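Local coordinates for core protein VP7 (Bluetongue virus, PDB 1BVP), which forms the homotrimeric capsomers of the viral core, 260 of which assemble on an inner scaffold of VP3, at residues A[51-54]-A[55-59]; A[277-280]-A[281-284]. All blocks are in the same frame, centred on the assembly; numbering follows the deposited sequence.

Interaction 1 of 2, residues A[51-54]-A[55-59]; sequences RPTS and LAQRN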
loop_
_atom_site.group_PDB
_atom_site.type_symbol
_atom_site.label_atom_id
_atom_site.label_comp_id
_atom_site.label_asym_id
_atom_site.label_seq_id
_atom_site.Cartn_x
_atom_site.Cartn_y
_atom_site.Cartn_z
ATOM N N ARG A 51 -33.859 -9.688 14.057
ATOM C CA ARG A 51 -34.075 -9.358 12.656
ATOM C C ARG A 51 -34.900 -8.079 12.594
ATOM O O ARG A 51 -36.131 -8.112 12.584
ATOM C CB ARG A 51 -34.779 -10.494 11.909
ATOM C CG ARG A 51 -34.798 -10.296 10.376
ATOM C CD ARG A 51 -33.580 -10.939 9.721
ATOM N NE ARG A 51 -33.396 -12.316 10.216
ATOM C CZ ARG A 51 -33.892 -13.422 9.646
ATOM N NH1 ARG A 51 -34.616 -13.336 8.534
ATOM N NH2 ARG A 51 -33.677 -14.622 10.198
ATOM N N PRO A 52 -34.225 -6.924 12.587
ATOM C CA PRO A 52 -34.844 -5.595 12.540
ATOM C C PRO A 52 -35.539 -5.292 11.217
ATOM O O PRO A 52 -35.009 -5.594 10.161
ATOM C CB PRO A 52 -33.646 -4.672 12.716
ATOM C CG PRO A 52 -32.575 -5.563 13.327
ATOM C CD PRO A 52 -32.757 -6.818 12.595
ATOM N N THR A 53 -36.720 -4.688 11.264
ATOM C CA THR A 53 -37.445 -4.325 10.043
ATOM C C THR A 53 -37.721 -2.812 10.039
ATOM O O THR A 53 -37.281 -2.089 9.133
ATOM C CB THR A 53 -38.748 -5.171 9.856
ATOM O OG1 THR A 53 -39.524 -5.183 11.067
ATOM C CG2 THR A 53 -38.376 -6.604 9.541
ATOM N N SER A 54 -38.364 -2.315 11.088
ATOM C CA SER A 54 -38.643 -0.896 11.181
ATOM C C SER A 54 -37.389 -0.076 11.481
ATOM O O SER A 54 -36.410 -0.588 12.003
ATOM C CB SER A 54 -39.665 -0.635 12.292
ATOM O OG SER A 54 -39.135 -0.921 13.576
ATOM N N LEU A 55 -37.480 1.225 11.235
ATOM C CA LEU A 55 -36.396 2.143 11.515
ATOM C C LEU A 55 -36.081 2.117 13.002
ATOM O O LEU A 55 -34.919 2.152 13.417
ATOM C CB LEU A 55 -36.811 3.556 11.122
ATOM C CG LEU A 55 -35.920 4.708 11.590
ATOM C CD1 LEU A 55 -34.576 4.627 10.864
ATOM C CD2 LEU A 55 -36.617 6.027 11.311
ATOM N N ALA A 56 -37.115 2.047 13.824
ATOM C CA ALA A 56 -36.875 2.035 15.259
ATOM C C ALA A 56 -36.047 0.832 15.694
ATOM O O ALA A 56 -35.201 0.940 16.600
ATOM C CB ALA A 56 -38.175 2.094 16.003
ATOM N N GLN A 57 -36.248 -0.299 15.017
ATOM C CA GLN A 57 -35.503 -1.510 15.352
ATOM C C GLN A 57 -34.065 -1.454 14.878
ATOM O O GLN A 57 -33.159 -1.993 15.522
ATOM C CB GLN A 57 -36.197 -2.730 14.789
ATOM C CG GLN A 57 -37.491 -3.006 15.480
ATOM C CD GLN A 57 -38.302 -4.095 14.810
ATOM O OE1 GLN A 57 -38.922 -4.904 15.486
ATOM N NE2 GLN A 57 -38.339 -4.095 13.479
ATOM N N ARG A 58 -33.869 -0.819 13.732
ATOM C CA ARG A 58 -32.550 -0.641 13.160
ATOM C C ARG A 58 -31.725 0.301 14.041
ATOM O O ARG A 58 -30.598 -0.023 14.410
ATOM C CB ARG A 58 -32.669 -0.137 11.728
ATOM C CG ARG A 58 -33.109 -1.234 10.787
ATOM C CD ARG A 58 -33.043 -0.832 9.345
ATOM N NE ARG A 58 -34.166 0.006 8.928
ATOM C CZ ARG A 58 -34.066 1.282 8.566
ATOM N NH1 ARG A 58 -32.902 1.899 8.577
ATOM N NH2 ARG A 58 -35.124 1.927 8.141
ATOM N N ASN A 59 -32.332 1.397 14.483
ATOM C CA ASN A 59 -31.639 2.328 15.357
ATOM C C ASN A 59 -31.198 1.622 16.623
ATOM O O ASN A 59 -30.044 1.716 17.070
ATOM C CB ASN A 59 -32.552 3.470 15.741
ATOM C CG ASN A 59 -32.719 4.481 14.643
ATOM O OD1 ASN A 59 -32.004 4.479 13.642
ATOM N ND2 ASN A 59 -33.667 5.364 14.825
#

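Interaction 2 of 2, residues A[277-280]-A[281-284]; sequences TWHG and LRTA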
loop_
_atom_site.group_PDB
_atom_site.type_symbol
_atom_site.label_atom_id
_atom_site.label_comp_id
_atom_site.label_asym_id
_atom_site.label_seq_id
_atom_site.Cartn_x
_atom_site.Cartn_y
_atom_site.Cartn_z
ATOM N N THR A 277 -24.818 12.776 9.859
ATOM C CA THR A 277 -24.897 12.069 11.125
ATOM C C THR A 277 -23.614 11.272 11.369
ATOM O O THR A 277 -22.985 11.375 12.440
ATOM C CB THR A 277 -26.165 11.196 11.154
ATOM O OG1 THR A 277 -27.314 12.047 10.999
ATOM C CG2 THR A 277 -26.276 10.441 12.471
ATOM N N TRP A 278 -23.163 10.541 10.356
ATOM C CA TRP A 278 -21.956 9.770 10.535
ATOM C C TRP A 278 -20.789 10.720 10.790
ATOM O O TRP A 278 -19.929 10.500 11.659
ATOM C CB TRP A 278 -21.684 8.950 9.300
ATOM C CG TRP A 278 -20.345 8.338 9.379
ATOM C CD1 TRP A 278 -19.225 8.699 8.681
ATOM C CD2 TRP A 278 -19.942 7.342 10.302
ATOM N NE1 TRP A 278 -18.142 7.997 9.135
ATOM C CE2 TRP A 278 -18.551 7.156 10.134
ATOM C CE3 TRP A 278 -20.623 6.592 11.271
ATOM C CZ2 TRP A 278 -17.822 6.247 10.899
ATOM C CZ3 TRP A 278 -19.904 5.685 12.039
ATOM C CH2 TRP A 278 -18.510 5.519 11.846
ATOM N N HIS A 279 -20.753 11.769 9.987
ATOM C CA HIS A 279 -19.726 12.758 10.112
ATOM C C HIS A 279 -19.723 13.341 11.543
ATOM O O HIS A 279 -18.676 13.385 12.225
ATOM C CB HIS A 279 -19.955 13.804 9.031
ATOM C CG HIS A 279 -18.843 14.793 8.929
ATOM N ND1 HIS A 279 -17.551 14.421 8.637
ATOM C CD2 HIS A 279 -18.804 16.121 9.204
ATOM C CE1 HIS A 279 -16.762 15.473 8.752
ATOM N NE2 HIS A 279 -17.499 16.516 9.095
ATOM N N GLY A 280 -20.905 13.704 12.040
ATOM C CA GLY A 280 -21.007 14.227 13.401
ATOM C C GLY A 280 -20.612 13.215 14.476
ATOM O O GLY A 280 -19.874 13.535 15.422
ATOM N N LEU A 281 -21.110 11.989 14.333
ATOM C CA LEU A 281 -20.849 10.900 15.275
ATOM C C LEU A 281 -19.362 10.553 15.313
ATOM O O LEU A 281 -18.765 10.420 16.396
ATOM C CB LEU A 281 -21.626 9.667 14.817
ATOM C CG LEU A 281 -22.228 8.566 15.711
ATOM C CD1 LEU A 281 -21.901 7.235 15.069
ATOM C CD2 LEU A 281 -21.743 8.600 17.123
ATOM N N ARG A 282 -18.778 10.361 14.128
ATOM C CA ARG A 282 -17.359 10.031 14.028
ATOM C C ARG A 282 -16.532 11.129 14.694
ATOM O O ARG A 282 -15.650 10.858 15.516
ATOM C CB ARG A 282 -16.926 9.846 12.576
ATOM C CG ARG A 282 -15.453 9.439 12.497
ATOM C CD ARG A 282 -14.638 10.451 11.706
ATOM N NE ARG A 282 -15.172 10.666 10.357
ATOM C CZ ARG A 282 -15.727 11.806 9.944
ATOM N NH1 ARG A 282 -15.811 12.844 10.773
ATOM N NH2 ARG A 282 -16.249 11.886 8.723
ATOM N N THR A 283 -16.806 12.376 14.333
ATOM C CA THR A 283 -16.111 13.494 14.956
ATOM C C THR A 283 -16.224 13.453 16.489
ATOM O O THR A 283 -15.216 13.548 17.204
ATOM C CB THR A 283 -16.708 14.790 14.499
ATOM O OG1 THR A 283 -16.615 14.860 13.080
ATOM C CG2 THR A 283 -16.000 15.928 15.144
ATOM N N ALA A 284 -17.444 13.278 16.999
ATOM C CA ALA A 284 -17.665 13.209 18.452
ATOM C C ALA A 284 -16.896 12.077 19.122
ATOM O O ALA A 284 -16.363 12.250 20.211
ATOM C CB ALA A 284 -19.141 13.078 18.760
#

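Interaction 1 of 2, residues A[51-54]-A[55-59]
A serine N-cap opens helix 55-73: S54, the last residue of the preceding loop, turns its hydroxyl back over the first turn, where OG accepts a hydrogen bond from Q57 N at 3.3 Å. The torsion makes this possible, since OG stands between the backbone N and the carbonyl carbon (chi1 67°) and so faces the amide three residues on. Serine suits the place because its short side chain carries an acceptor at just this reach. The backbone carbonyl of S54 begins the helical ladder: S54 O takes the N-H of R58 at 3.1 Å and a weak second bond from Q57 N. Outside this polar cap, P52 touches the helix with the CB corner of its ring, CB resting 3.8 Å from Q57 CB and 4.0 Å from R58 CG; a proline supplies a rigid apolar surface and has no N-H to satisfy in the loop. The extended side chain of Q57 runs back beside T53, both pointing the same way, and the aliphatic part of the chain passes 3.3 Å from S54 OG at CG. R58 bends at chi3 so that the edge of its guanidinium faces T53 O at longer range, while the hydrogen bond of its NH1 goes to L323 O, tying the first turn of helix 55-73 to the end of helix 304-323. With OG of S54 turned to Q57 N, an amide of the first turn that has no carbonyl of an earlier helical turn gains an acceptor, while S54 O starts the regular i-to-i+4 series; the two would also ease the positive end of the helix dipole.

Interaction 2 of 2, residues A[277-280]-A[281-284]
One face of the W278 indole receives R282 CB, a CH-pi contact within helix 276-286 in which the carbon lies 4.3 Å from the centroid of the five-membered ring. The two residues are four apart, one turn of the alpha-helix, and the guanidinium of R282 stands almost upright to the indole, the planes 81° apart. At the six-membered end of the indole, W278 CZ3 meets L281 CD1 at 3.9 Å. The H279 ring is used differently: T283 OG1 lies over one face, and R282 NH2 comes to its edge, donating to H279 ND1 at 2.9 Å with an angle of 155° at the hydrogen. H279 ND1 sits in the guanidinium plane but NH2 is tilted 17° from the imidazole plane. Arginine suits this place because its chain, leaving with CG anti to the backbone N, can bend at chi2 and chi3 and fold back to the histidine one turn earlier. Its strongest polar partner lies beyond the turn, NE donating to V270 O, and NH2 also donates to S272 O, which joins helix 276-286 to the end of helix 263-271 and the residue just beyond it. Because ND1 acts as an acceptor here, the imidazole proton probably sits on NE2, which makes a weak bond to A347 O. L281 also packs against F62 and L66 of helix 55-73, where a branched apolar chain suits a helix-helix contact. G280, without a side chain, takes part through its backbone, its O accepting from A284 N. H279 O accepts twice, from T283 N at 3.0 Å and from T283 OG1 at 2.7 Å, the two donors arriving from opposite faces of the carbonyl plane.

Overall arrangement
Following the chain from the N terminus, interaction 1 comes first, closing the loop after helix 27-44 into helix 55-73. After that helix and two further ones the chain passes through the strand-rich part, then returns through helix 263-271 to interaction 2, which spans consecutive turns of helix 276-286 and closes no loop. The two stand in series, neither nested nor crossed. The centres of interactions 1 and 2 are about 21 Å apart, and the two do not touch. The link is indirect: helix 55-73, begun at interaction 1, packs farther along against L281, and helix 304-323 meets both, through L323 near its end and through L313, A317 and Y320.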